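Local structure of monosaccharide ABC transporter substrate-binding protein, CUT2 family (Bradyrhizobium sp., 4YHS) at residues K57-C62 with I313-D318; E82-L87 with I305-A310; D118-G123 with K140-I145. The protein probably binds a sugar or related small solute in the periplasm and delivers it to a CUT2-family ABC importer, and here holds bis-tris. All blocks are in the same frame, centred on the assembly; numbering follows the deposited sequence.

Contact 1. Residues K57-C62 with I313-D318; sequences KPWKLC and ILEGKD
The indole of Trp59 is sandwiched: Leu314 CB sits over the centre of one face and Lys57 CG over the centre of the opposite face, while Glu315 OE2 comes to the ring edge in its plane. Leu314 CB stands 3.8 Å from the centroid of the six-membered ring of Trp59, only 4° off the ring normal, a clean CH-pi contact. Toward the CG side of that face, Leu314 CD1 lies 3.8 Å from Trp59 CD2 and also reaches the tip of Leu61, its CD1 being 4.1 Å from Leu61 CD2. At the edge, Trp59 NE1 donates to Glu315 OE2 at 2.9 Å with an angle of 165° at the hydrogen, and OE2 accepts with its anti lone pair. The same OE2 also accepts from the backbone N of Ser56, and Lys317 NZ forms a salt bridge with the other oxygen, Glu315 OE1, at 3.0 Å, so both oxygens of the carboxylate are engaged. In the periplasmic-binding-protein fold this is where helix 299-314 ends against the start of strand 60-65, and the helix closes with a Schellman motif in which Gly316, at positive phi, leaves the helical path. Its N bonds back to Ile313 O. Were Trp59 an alanine, Leu314 CB and Lys57 CG would probably lose the ring between them, and Glu315 OE2 its indole donor. Trp59 CG lies anti to its own carbonyl carbon (chi1 -58°), which swings the ring toward the helix end, where Trp59 CH2 also comes within 3.7 Å of Leu314 O.

Contact 2. Residues E82-L87 with I305-A310; sequences EESKRL and IAVDQA
Val307 packs against Glu83, Ser84 and Leu87 where two helices, 71-87 and 299-314, lie together on one side of the sheet in the periplasmic-binding-protein fold. The axes of 82-87 and 305-310 approach to 9.1 Å, with N-to-C directions 40° apart. Van der Waals contacts gather on the side chain of Val307. With CG1 anti to the backbone N (chi1 170°), that methyl makes an apolar contact with Leu87 CD1 at 3.9 Å, and Ser84 OG rests against both branches, 3.7 Å from Val307 CG2. The hydroxyl itself is bonded to Val80 O within its own helix. Glu83 lies slantwise over Val307, its CG 4.0 Å from Val307 CB, while the bend at chi2 turns the carboxylate aside.

No hydrogen bond joins the two segments, and the polar groups are answered in other ways. Arg304, a turn before Val307 in its helix, forms a salt bridge with Glu83 OE1, while Asp308 OD2 is held by Tyr49 and Arg312 and its OD1 by Leu52 N. Within helix 71-87, Arg86 grips Glu83 side-on: NE meets OE1 at 3.1 Å and NH1 meets OE2 at 2.8 Å; the oxygens lie in the guanidinium plane, while the nitrogens come from above the carboxylate plane, 46° out of it.

Contact 3. Residues D118-G123 with K140-I145; sequences DAVIIG and KKIPVI
Ile121 and Ile145 run alongside each other in the same direction, with their CG1 atoms 3.9 Å apart, at the close-packed end of two parallel strands. Three straight backbone bonds hold this part: Val120 N to Pro143 O at 3.0 Å, Ile145 N to Val120 O at 2.8 Å and Ile122 N to Ile145 O at 2.9 Å. The N-H angles run from 168° to 174°. Val120 O is also met by Val144 CA at 3.2 Å, so a CH contact backs the Ile145 bond.

Side chains alternate across the sheet. Ile121 and Ile145 face helix 299-314, touching Ala306 and Gln309 respectively, whereas Val120 and Val144 point to the other face, covered by helices 102-115 and 131-138. On that side Ile122 CG1, anti to the carbonyl carbon (chi1 -58°), carries CD1 over to Val144 CG1, 3.7 Å away.

The other end, where Ile142 and Pro143 lead into the strand, is nearer solvent. Before the bond from Val120 N to Pro143 O the backbone bonding stops, and van der Waals contacts alone remain: Asp118 O lies 3.2 Å from Pro143 CD and 3.6 Å from Ile142 CG2. No hydrogen bond links Asp118 to residues 140-145; its carboxylate turns away to accept from Lys60 N on the neighbouring strand. Strand 119-122, helix 131-138 and strand 144-147 form a beta-alpha-beta crossover, the repeating unit of the Rossmann-like lobes of periplasmic binding proteins.

Overall arrangement
Contacts 2 and 3 are buried, whereas contact 1 lies at the surface, with its centre about 25 Å from that of the chain. Contacts 1 and 2 share helix 299-314, which also lies against the sheet of contact 3, where Ile121 CD1 packs on Val307 CA at 3.9 Å. Strand 60-65 neighbours strand 119-122, so contacts 1 and 3 reach the same sheet, and Leu61 carries contact 1 inward to Val307 of contact 2. The chemistry follows the place: regular backbone bonds between strands in contact 3, side-chain packing flanked by salt bridges between helices in contact 2, and an indole-carboxylate bond at the surface in contact 1.

Contact 1. Residues K57-C62 with I313-D318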
ATOM      1  N   LYS A  57     -27.655 -10.836   0.589  1.00 31.54           N
ATOM      2  CA  LYS A  57     -28.555  -9.808   0.113  1.00 35.31           C
ATOM      3  C   LYS A  57     -27.714  -8.706  -0.467  1.00 30.09           C
ATOM      4  O   LYS A  57     -26.518  -8.675  -0.212  1.00 27.23           O
ATOM      5  CB  LYS A  57     -29.461  -9.285   1.229  1.00 41.05           C
ATOM      6  CG  LYS A  57     -28.783  -8.527   2.357  1.00 37.94           C
ATOM      7  CD  LYS A  57     -29.846  -7.740   3.164  1.00 55.97           C
ATOM      8  CE  LYS A  57     -29.957  -6.274   2.691  1.00 65.79           C
ATOM      9  NZ  LYS A  57     -30.914  -5.432   3.477  1.00 64.47           N
ATOM     10  N   PRO A  58     -28.328  -7.812  -1.255  1.00 28.89           N
ATOM     11  CA  PRO A  58     -27.548  -6.754  -1.905  1.00 29.28           C
ATOM     12  C   PRO A  58     -27.262  -5.599  -0.947  1.00 29.54           C
ATOM     13  O   PRO A  58     -27.786  -4.481  -1.097  1.00 25.08           O
ATOM     14  CB  PRO A  58     -28.442  -6.324  -3.082  1.00 31.74           C
ATOM     15  CG  PRO A  58     -29.668  -7.208  -3.034  1.00 33.85           C
ATOM     16  CD  PRO A  58     -29.740  -7.781  -1.674  1.00 32.97           C
ATOM     17  N   TRP A  59     -26.403  -5.866   0.033  1.00 26.73           N
ATOM     18  CA  TRP A  59     -25.997  -4.840   0.985  1.00 24.17           C
ATOM     19  C   TRP A  59     -25.560  -3.570   0.259  1.00 26.81           C
ATOM     20  O   TRP A  59     -24.944  -3.632  -0.799  1.00 23.26           O
ATOM     21  CB  TRP A  59     -24.858  -5.346   1.869  1.00 21.34           C
ATOM     22  CG  TRP A  59     -25.209  -6.586   2.638  1.00 23.94           C
ATOM     23  CD1 TRP A  59     -24.780  -7.862   2.396  1.00 25.84           C
ATOM     24  CD2 TRP A  59     -26.073  -6.657   3.765  1.00 25.60           C
ATOM     25  NE1 TRP A  59     -25.325  -8.728   3.310  1.00 25.07           N
ATOM     26  CE2 TRP A  59     -26.136  -8.015   4.158  1.00 24.02           C
ATOM     27  CE3 TRP A  59     -26.815  -5.710   4.469  1.00 23.31           C
ATOM     28  CZ2 TRP A  59     -26.884  -8.437   5.237  1.00 29.68           C
ATOM     29  CZ3 TRP A  59     -27.566  -6.133   5.548  1.00 27.95           C
ATOM     30  CH2 TRP A  59     -27.598  -7.487   5.921  1.00 33.50           C
ATOM     31  N   LYS A  60     -25.929  -2.420   0.811  1.00 20.89           N
ATOM     32  CA  LYS A  60     -25.415  -1.138   0.334  1.00 25.05           C
ATOM     33  C   LYS A  60     -24.160  -0.706   1.084  1.00 18.71           C
ATOM     34  O   LYS A  60     -24.183  -0.574   2.306  1.00 19.90           O
ATOM     35  CB  LYS A  60     -26.472  -0.051   0.489  1.00 28.42           C
ATOM     36  CG  LYS A  60     -27.641  -0.156  -0.488  1.00 34.66           C
ATOM     37  CD  LYS A  60     -28.542   1.109  -0.451  1.00 51.89           C
ATOM     38  CE  LYS A  60     -27.824   2.423  -0.826  1.00 58.76           C
ATOM     39  NZ  LYS A  60     -27.852   2.730  -2.292  1.00 57.80           N
ATOM     40  N   LEU A  61     -23.077  -0.466   0.346  1.00 20.58           N
ATOM     41  CA  LEU A  61     -21.800  -0.090   0.941  1.00 16.75           C
ATOM     42  C   LEU A  61     -21.414   1.290   0.466  1.00 24.56           C
ATOM     43  O   LEU A  61     -21.242   1.501  -0.736  1.00 24.75           O
ATOM     44  CB  LEU A  61     -20.673  -1.058   0.555  1.00 20.67           C
ATOM     45  CG  LEU A  61     -20.901  -2.548   0.842  1.00 20.90           C
ATOM     46  CD1 LEU A  61     -19.682  -3.350   0.451  1.00 20.37           C
ATOM     47  CD2 LEU A  61     -21.272  -2.786   2.293  1.00 22.94           C
ATOM     48  N   CYS A  62     -21.282   2.222   1.399  1.00 17.10           N
ATOM     49  CA  CYS A  62     -20.751   3.546   1.063  1.00 18.60           C
ATOM     50  C   CYS A  62     -19.239   3.456   1.152  1.00 22.89           C
ATOM     51  O   CYS A  62     -18.711   2.987   2.172  1.00 19.16           O
ATOM     52  CB  CYS A  62     -21.303   4.628   1.998  1.00 21.19           C
ATOM     53  SG  CYS A  62     -20.449   6.204   1.823  1.00 22.84           S
ATOM     54  N   ILE A 313     -19.584  -8.730   8.592  1.00 25.12           N
ATOM     55  CA  ILE A 313     -20.096  -8.032   9.770  1.00 29.37           C
ATOM     56  C   ILE A 313     -21.611  -7.873   9.638  1.00 31.43           C
ATOM     57  O   ILE A 313     -22.372  -8.253  10.539  1.00 20.88           O
ATOM     58  CB  ILE A 313     -19.382  -6.662   9.936  1.00 19.14           C
ATOM     59  CG1 ILE A 313     -17.921  -6.860  10.324  1.00 20.71           C
ATOM     60  CG2 ILE A 313     -20.047  -5.768  10.991  1.00 23.17           C
ATOM     61  CD1 ILE A 313     -17.078  -5.635  10.071  1.00 23.78           C
ATOM     62  N   LEU A 314     -22.065  -7.351   8.505  1.00 22.48           N
ATOM     63  CA  LEU A 314     -23.499  -7.117   8.301  1.00 28.51           C
ATOM     64  C   LEU A 314     -24.302  -8.420   8.426  1.00 26.30           C
ATOM     65  O   LEU A 314     -25.479  -8.418   8.834  1.00 25.42           O
ATOM     66  CB  LEU A 314     -23.756  -6.470   6.927  1.00 22.25           C
ATOM     67  CG  LEU A 314     -23.342  -5.003   6.791  1.00 18.04           C
ATOM     68  CD1 LEU A 314     -23.281  -4.631   5.344  1.00 18.96           C
ATOM     69  CD2 LEU A 314     -24.357  -4.154   7.497  1.00 24.40           C
ATOM     70  N   GLU A 315     -23.669  -9.536   8.099  1.00 26.29           N
ATOM     71  CA  GLU A 315     -24.364 -10.827   8.133  1.00 29.32           C
ATOM     72  C   GLU A 315     -24.110 -11.607   9.431  1.00 31.79           C
ATOM     73  O   GLU A 315     -24.575 -12.738   9.586  1.00 31.91           O
ATOM     74  CB  GLU A 315     -23.947 -11.656   6.913  1.00 26.72           C
ATOM     75  CG  GLU A 315     -24.381 -11.016   5.597  1.00 35.06           C
ATOM     76  CD  GLU A 315     -24.098 -11.888   4.402  1.00 32.73           C
ATOM     77  OE1 GLU A 315     -23.600 -13.024   4.583  1.00 35.45           O
ATOM     78  OE2 GLU A 315     -24.383 -11.445   3.275  1.00 31.57           O
ATOM     79  N   GLY A 316     -23.385 -10.996  10.358  1.00 31.43           N
ATOM     80  CA  GLY A 316     -23.076 -11.632  11.627  1.00 31.58           C
ATOM     81  C   GLY A 316     -22.131 -12.817  11.539  1.00 32.71           C
ATOM     82  O   GLY A 316     -22.121 -13.667  12.440  1.00 29.02           O
ATOM     83  N   LYS A 317     -21.337 -12.885  10.466  1.00 26.35           N
ATOM     84  CA  LYS A 317     -20.409 -13.988  10.266  1.00 30.36           C
ATOM     85  C   LYS A 317     -19.051 -13.685  10.870  1.00 24.60           C
ATOM     86  O   LYS A 317     -18.703 -12.526  11.112  1.00 27.95           O
ATOM     87  CB  LYS A 317     -20.263 -14.288   8.766  1.00 25.25           C
ATOM     88  CG  LYS A 317     -21.519 -14.929   8.168  1.00 36.71           C
ATOM     89  CD  LYS A 317     -21.333 -15.237   6.690  1.00 36.53           C
ATOM     90  CE  LYS A 317     -22.431 -16.134   6.153  1.00 40.31           C
ATOM     91  NZ  LYS A 317     -23.773 -15.518   6.303  1.00 33.05           N
ATOM     92  N   ASP A 318     -18.264 -14.727  11.093  1.00 24.17           N
ATOM     93  CA  ASP A 318     -16.905 -14.555  11.548  1.00 27.47           C
ATOM     94  C   ASP A 318     -16.127 -13.734  10.535  1.00 26.87           C
ATOM     95  O   ASP A 318     -16.378 -13.805   9.339  1.00 27.50           O
ATOM     96  CB  ASP A 318     -16.225 -15.905  11.755  1.00 40.25           C
ATOM     97  CG  ASP A 318     -16.657 -16.586  13.039  1.00 65.93           C
ATOM     98  OD1 ASP A 318     -17.266 -15.919  13.913  1.00 65.16           O
ATOM     99  OD2 ASP A 318     -16.373 -17.796  13.172  1.00 76.84           O
TER

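Contact 2. Residues E82-L87 with I305-A310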
ATOM      1  N   GLU A  82     -14.702  -4.660  -7.948  1.00 15.57           N
ATOM      2  CA  GLU A  82     -14.741  -6.030  -8.429  1.00 15.97           C
ATOM      3  C   GLU A  82     -15.216  -6.970  -7.309  1.00 18.53           C
ATOM      4  O   GLU A  82     -15.991  -7.901  -7.560  1.00 19.84           O
ATOM      5  CB  GLU A  82     -13.364  -6.447  -8.960  1.00 14.89           C
ATOM      6  CG  GLU A  82     -12.968  -5.806 -10.268  1.00 19.21           C
ATOM      7  CD  GLU A  82     -13.842  -6.293 -11.420  1.00 24.27           C
ATOM      8  OE1 GLU A  82     -13.966  -7.523 -11.606  1.00 29.35           O
ATOM      9  OE2 GLU A  82     -14.437  -5.445 -12.095  1.00 20.36           O
ATOM     10  N   GLU A  83     -14.831  -6.705  -6.064  1.00 15.95           N
ATOM     11  CA  GLU A  83     -15.273  -7.584  -4.979  1.00 15.63           C
ATOM     12  C   GLU A  83     -16.765  -7.341  -4.704  1.00 16.72           C
ATOM     13  O   GLU A  83     -17.508  -8.279  -4.454  1.00 19.87           O
ATOM     14  CB  GLU A  83     -14.428  -7.391  -3.722  1.00 13.89           C
ATOM     15  CG  GLU A  83     -14.698  -8.457  -2.625  1.00 15.16           C
ATOM     16  CD  GLU A  83     -14.169  -9.829  -3.010  1.00 19.61           C
ATOM     17  OE1 GLU A  83     -13.740 -10.045  -4.171  1.00 20.05           O
ATOM     18  OE2 GLU A  83     -14.171 -10.698  -2.138  1.00 19.76           O
ATOM     19  N   SER A  84     -17.218  -6.097  -4.786  1.00 20.12           N
ATOM     20  CA  SER A  84     -18.656  -5.845  -4.635  1.00 17.71           C
ATOM     21  C   SER A  84     -19.476  -6.584  -5.717  1.00 18.95           C
ATOM     22  O   SER A  84     -20.498  -7.202  -5.416  1.00 22.09           O
ATOM     23  CB  SER A  84     -18.927  -4.341  -4.657  1.00 18.92           C
ATOM     24  OG  SER A  84     -18.305  -3.686  -3.547  1.00 18.57           O
ATOM     25  N   LYS A  85     -19.029  -6.528  -6.974  1.00 18.76           N
ATOM     26  CA  LYS A  85     -19.661  -7.295  -8.043  1.00 24.98           C
ATOM     27  C   LYS A  85     -19.653  -8.806  -7.758  1.00 24.33           C
ATOM     28  O   LYS A  85     -20.679  -9.470  -7.921  1.00 21.21           O
ATOM     29  CB  LYS A  85     -18.963  -7.038  -9.377  1.00 23.13           C
ATOM     30  CG  LYS A  85     -19.739  -6.167 -10.354  1.00 34.93           C
ATOM     31  CD  LYS A  85     -19.152  -6.252 -11.778  1.00 42.70           C
ATOM     32  CE  LYS A  85     -17.702  -5.752 -11.812  1.00 50.37           C
ATOM     33  NZ  LYS A  85     -17.095  -5.718 -13.185  1.00 46.20           N
ATOM     34  N   ARG A  86     -18.513  -9.342  -7.322  1.00 18.97           N
ATOM     35  CA  ARG A  86     -18.378 -10.790  -7.106  1.00 19.75           C
ATOM     36  C   ARG A  86     -19.344 -11.263  -6.035  1.00 24.13           C
ATOM     37  O   ARG A  86     -19.987 -12.302  -6.176  1.00 19.29           O
ATOM     38  CB  ARG A  86     -16.951 -11.141  -6.683  1.00 16.08           C
ATOM     39  CG  ARG A  86     -16.660 -12.635  -6.720  1.00 24.73           C
ATOM     40  CD  ARG A  86     -15.260 -12.945  -6.222  1.00 19.79           C
ATOM     41  NE  ARG A  86     -15.139 -12.698  -4.783  1.00 22.10           N
ATOM     42  CZ  ARG A  86     -15.668 -13.469  -3.837  1.00 21.98           C
ATOM     43  NH1 ARG A  86     -15.505 -13.154  -2.562  1.00 24.93           N
ATOM     44  NH2 ARG A  86     -16.356 -14.558  -4.158  1.00 27.32           N
ATOM     45  N   LEU A  87     -19.465 -10.471  -4.978  1.00 16.57           N
ATOM     46  CA  LEU A  87     -20.299 -10.850  -3.811  1.00 17.29           C
ATOM     47  C   LEU A  87     -21.764 -10.553  -4.035  1.00 18.43           C
ATOM     48  O   LEU A  87     -22.630 -11.095  -3.338  1.00 24.66           O
ATOM     49  CB  LEU A  87     -19.818 -10.129  -2.543  1.00 23.99           C
ATOM     50  CG  LEU A  87     -18.503 -10.652  -1.943  1.00 17.08           C
ATOM     51  CD1 LEU A  87     -18.046  -9.765  -0.778  1.00 17.38           C
ATOM     52  CD2 LEU A  87     -18.638 -12.097  -1.519  1.00 27.32           C
ATOM     53  N   ILE A 305     -10.724  -7.056   0.557  1.00 11.58           N
ATOM     54  CA  ILE A 305     -10.890  -7.508   1.930  1.00 13.86           C
ATOM     55  C   ILE A 305     -11.834  -6.594   2.705  1.00 15.25           C
ATOM     56  O   ILE A 305     -12.659  -7.079   3.469  1.00 13.50           O
ATOM     57  CB  ILE A 305      -9.524  -7.614   2.660  1.00 12.82           C
ATOM     58  CG1 ILE A 305      -8.807  -8.873   2.149  1.00 18.96           C
ATOM     59  CG2 ILE A 305      -9.704  -7.715   4.202  1.00 13.65           C
ATOM     60  CD1 ILE A 305      -7.401  -9.004   2.571  1.00 15.59           C
ATOM     61  N   ALA A 306     -11.725  -5.279   2.509  1.00 14.65           N
ATOM     62  CA  ALA A 306     -12.629  -4.334   3.179  1.00 13.51           C
ATOM     63  C   ALA A 306     -14.094  -4.622   2.854  1.00 15.57           C
ATOM     64  O   ALA A 306     -14.954  -4.577   3.720  1.00 14.97           O
ATOM     65  CB  ALA A 306     -12.296  -2.907   2.772  1.00 15.24           C
ATOM     66  N   VAL A 307     -14.373  -4.908   1.588  1.00 13.26           N
ATOM     67  CA  VAL A 307     -15.725  -5.235   1.183  1.00 14.02           C
ATOM     68  C   VAL A 307     -16.162  -6.543   1.833  1.00 21.69           C
ATOM     69  O   VAL A 307     -17.262  -6.617   2.405  1.00 17.66           O
ATOM     70  CB  VAL A 307     -15.856  -5.342  -0.347  1.00 16.69           C
ATOM     71  CG1 VAL A 307     -17.230  -5.923  -0.773  1.00 19.66           C
ATOM     72  CG2 VAL A 307     -15.646  -3.977  -0.980  1.00 17.11           C
ATOM     73  N   ASP A 308     -15.316  -7.571   1.757  1.00 17.94           N
ATOM     74  CA  ASP A 308     -15.648  -8.854   2.383  1.00 18.05           C
ATOM     75  C   ASP A 308     -15.894  -8.723   3.884  1.00 20.06           C
ATOM     76  O   ASP A 308     -16.864  -9.269   4.424  1.00 19.90           O
ATOM     77  CB  ASP A 308     -14.544  -9.885   2.153  1.00 15.85           C
ATOM     78  CG  ASP A 308     -14.942 -11.274   2.652  1.00 21.39           C
ATOM     79  OD1 ASP A 308     -15.978 -11.783   2.190  1.00 19.81           O
ATOM     80  OD2 ASP A 308     -14.239 -11.860   3.507  1.00 18.45           O
ATOM     81  N   GLN A 309     -15.018  -7.988   4.556  1.00 16.54           N
ATOM     82  CA  GLN A 309     -15.194  -7.709   5.961  1.00 19.48           C
ATOM     83  C   GLN A 309     -16.569  -7.053   6.256  1.00 23.44           C
ATOM     84  O   GLN A 309     -17.282  -7.453   7.188  1.00 17.40           O
ATOM     85  CB  GLN A 309     -14.072  -6.792   6.450  1.00 13.63           C
ATOM     86  CG  GLN A 309     -12.730  -7.476   6.768  1.00 13.97           C
ATOM     87  CD  GLN A 309     -11.643  -6.467   6.992  1.00 17.27           C
ATOM     88  OE1 GLN A 309     -11.675  -5.383   6.409  1.00 14.50           O
ATOM     89  NE2 GLN A 309     -10.704  -6.783   7.875  1.00 16.62           N
ATOM     90  N   ALA A 310     -16.919  -6.026   5.485  1.00 23.13           N
ATOM     91  CA  ALA A 310     -18.175  -5.316   5.699  1.00 19.03           C
ATOM     92  C   ALA A 310     -19.343  -6.279   5.607  1.00 21.28           C
ATOM     93  O   ALA A 310     -20.231  -6.273   6.451  1.00 22.43           O
ATOM     94  CB  ALA A 310     -18.355  -4.203   4.701  1.00 19.25           C
TER

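Contact 3. Residues D118-G123 with K140-I145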
ATOM      1  N   ASP A 118     -25.758   0.642   4.478  1.00 21.70           N
ATOM      2  CA  ASP A 118     -25.587  -0.425   5.460  1.00 26.42           C
ATOM      3  C   ASP A 118     -24.237  -0.436   6.166  1.00 25.60           C
ATOM      4  O   ASP A 118     -24.177  -0.766   7.348  1.00 19.48           O
ATOM      5  CB  ASP A 118     -25.834  -1.776   4.790  1.00 22.07           C
ATOM      6  CG  ASP A 118     -27.232  -1.891   4.242  1.00 22.91           C
ATOM      7  OD1 ASP A 118     -28.177  -1.425   4.915  1.00 32.69           O
ATOM      8  OD2 ASP A 118     -27.404  -2.461   3.153  1.00 28.60           O
ATOM      9  N   ALA A 119     -23.171  -0.083   5.446  1.00 20.13           N
ATOM     10  CA  ALA A 119     -21.819   0.008   6.006  1.00 20.10           C
ATOM     11  C   ALA A 119     -21.043   1.100   5.277  1.00 18.29           C
ATOM     12  O   ALA A 119     -21.381   1.449   4.148  1.00 20.19           O
ATOM     13  CB  ALA A 119     -21.079  -1.337   5.892  1.00 17.59           C
ATOM     14  N   VAL A 120     -20.022   1.628   5.957  1.00 17.16           N
ATOM     15  CA  VAL A 120     -19.137   2.637   5.399  1.00 18.28           C
ATOM     16  C   VAL A 120     -17.679   2.136   5.402  1.00 19.34           C
ATOM     17  O   VAL A 120     -17.154   1.757   6.439  1.00 17.04           O
ATOM     18  CB  VAL A 120     -19.249   3.972   6.181  1.00 16.00           C
ATOM     19  CG1 VAL A 120     -18.300   4.997   5.592  1.00 20.23           C
ATOM     20  CG2 VAL A 120     -20.691   4.506   6.132  1.00 18.33           C
ATOM     21  N   ILE A 121     -17.039   2.150   4.236  1.00 16.44           N
ATOM     22  CA  ILE A 121     -15.638   1.797   4.076  1.00 17.62           C
ATOM     23  C   ILE A 121     -14.889   3.094   3.797  1.00 20.27           C
ATOM     24  O   ILE A 121     -15.252   3.812   2.900  1.00 15.79           O
ATOM     25  CB  ILE A 121     -15.479   0.763   2.927  1.00 17.29           C
ATOM     26  CG1 ILE A 121     -16.203  -0.531   3.311  1.00 18.63           C
ATOM     27  CG2 ILE A 121     -14.030   0.471   2.615  1.00 18.02           C
ATOM     28  CD1 ILE A 121     -16.355  -1.492   2.132  1.00 18.01           C
ATOM     29  N   ILE A 122     -13.872   3.402   4.595  1.00 15.04           N
ATOM     30  CA  ILE A 122     -13.200   4.706   4.537  1.00 12.75           C
ATOM     31  C   ILE A 122     -11.693   4.594   4.316  1.00 14.43           C
ATOM     32  O   ILE A 122     -11.001   3.927   5.076  1.00 14.93           O
ATOM     33  CB  ILE A 122     -13.394   5.497   5.846  1.00 17.06           C
ATOM     34  CG1 ILE A 122     -14.860   5.711   6.171  1.00 19.91           C
ATOM     35  CG2 ILE A 122     -12.724   6.876   5.771  1.00 18.04           C
ATOM     36  CD1 ILE A 122     -15.075   6.412   7.504  1.00 17.07           C
ATOM     37  N   GLY A 123     -11.203   5.295   3.293  1.00 13.39           N
ATOM     38  CA  GLY A 123      -9.792   5.585   3.142  1.00 12.72           C
ATOM     39  C   GLY A 123      -9.579   6.996   3.656  1.00 15.52           C
ATOM     40  O   GLY A 123      -9.839   7.971   2.950  1.00 15.92           O
ATOM     41  N   LYS A 140     -25.365   4.680  15.107  1.00 39.49           N
ATOM     42  CA  LYS A 140     -26.492   4.256  14.267  1.00 36.80           C
ATOM     43  C   LYS A 140     -26.360   2.807  13.864  1.00 31.19           C
ATOM     44  O   LYS A 140     -27.070   2.331  12.974  1.00 38.11           O
ATOM     45  CB  LYS A 140     -26.607   5.125  13.008  1.00 43.44           C
ATOM     46  CG  LYS A 140     -27.011   6.553  13.267  1.00 48.50           C
ATOM     47  CD  LYS A 140     -26.745   7.396  12.038  1.00 56.01           C
ATOM     48  CE  LYS A 140     -27.678   8.587  11.937  1.00 62.90           C
ATOM     49  NZ  LYS A 140     -27.218   9.502  10.849  1.00 64.37           N
ATOM     50  N   LYS A 141     -25.426   2.109  14.499  1.00 40.42           N
ATOM     51  CA  LYS A 141     -25.212   0.686  14.251  1.00 34.99           C
ATOM     52  C   LYS A 141     -24.794   0.384  12.810  1.00 34.07           C
ATOM     53  O   LYS A 141     -25.088  -0.678  12.261  1.00 41.60           O
ATOM     54  CB  LYS A 141     -26.470  -0.100  14.596  1.00 45.53           C
ATOM     55  CG  LYS A 141     -26.977   0.186  15.993  1.00 48.82           C
ATOM     56  CD  LYS A 141     -28.332  -0.476  16.236  1.00 59.63           C
ATOM     57  CE  LYS A 141     -28.181  -1.836  16.888  1.00 52.59           C
ATOM     58  NZ  LYS A 141     -28.373  -1.706  18.343  1.00 42.05           N
ATOM     59  N   ILE A 142     -24.075   1.318  12.216  1.00 28.97           N
ATOM     60  CA  ILE A 142     -23.482   1.114  10.903  1.00 20.77           C
ATOM     61  C   ILE A 142     -21.983   0.754  11.024  1.00 20.67           C
ATOM     62  O   ILE A 142     -21.210   1.543  11.558  1.00 24.87           O
ATOM     63  CB  ILE A 142     -23.661   2.378  10.044  1.00 22.77           C
ATOM     64  CG1 ILE A 142     -25.163   2.633   9.775  1.00 27.04           C
ATOM     65  CG2 ILE A 142     -22.886   2.251   8.734  1.00 29.21           C
ATOM     66  CD1 ILE A 142     -25.452   3.980   9.161  1.00 32.28           C
ATOM     67  N   PRO A 143     -21.576  -0.427  10.529  1.00 26.23           N
ATOM     68  CA  PRO A 143     -20.157  -0.796  10.629  1.00 20.26           C
ATOM     69  C   PRO A 143     -19.277   0.151   9.823  1.00 22.29           C
ATOM     70  O   PRO A 143     -19.666   0.538   8.711  1.00 18.92           O
ATOM     71  CB  PRO A 143     -20.106  -2.206  10.037  1.00 28.35           C
ATOM     72  CG  PRO A 143     -21.486  -2.698  10.038  1.00 31.49           C
ATOM     73  CD  PRO A 143     -22.378  -1.512   9.939  1.00 27.52           C
ATOM     74  N   VAL A 144     -18.109   0.493  10.362  1.00 18.17           N
ATOM     75  CA  VAL A 144     -17.165   1.358   9.663  1.00 17.96           C
ATOM     76  C   VAL A 144     -15.859   0.579   9.510  1.00 21.47           C
ATOM     77  O   VAL A 144     -15.266   0.126  10.495  1.00 20.99           O
ATOM     78  CB  VAL A 144     -16.925   2.692  10.410  1.00 19.15           C
ATOM     79  CG1 VAL A 144     -15.967   3.564   9.634  1.00 23.18           C
ATOM     80  CG2 VAL A 144     -18.263   3.430  10.641  1.00 22.76           C
ATOM     81  N   ILE A 145     -15.410   0.460   8.264  1.00 19.59           N
ATOM     82  CA  ILE A 145     -14.174  -0.255   7.928  1.00 13.74           C
ATOM     83  C   ILE A 145     -13.049   0.727   7.569  1.00 16.63           C
ATOM     84  O   ILE A 145     -13.226   1.600   6.716  1.00 17.64           O
ATOM     85  CB  ILE A 145     -14.390  -1.180   6.719  1.00 18.13           C
ATOM     86  CG1 ILE A 145     -15.636  -2.033   6.877  1.00 23.25           C
ATOM     87  CG2 ILE A 145     -13.179  -2.049   6.486  1.00 15.65           C
ATOM     88  CD1 ILE A 145     -15.619  -2.917   8.034  1.00 25.07           C
TER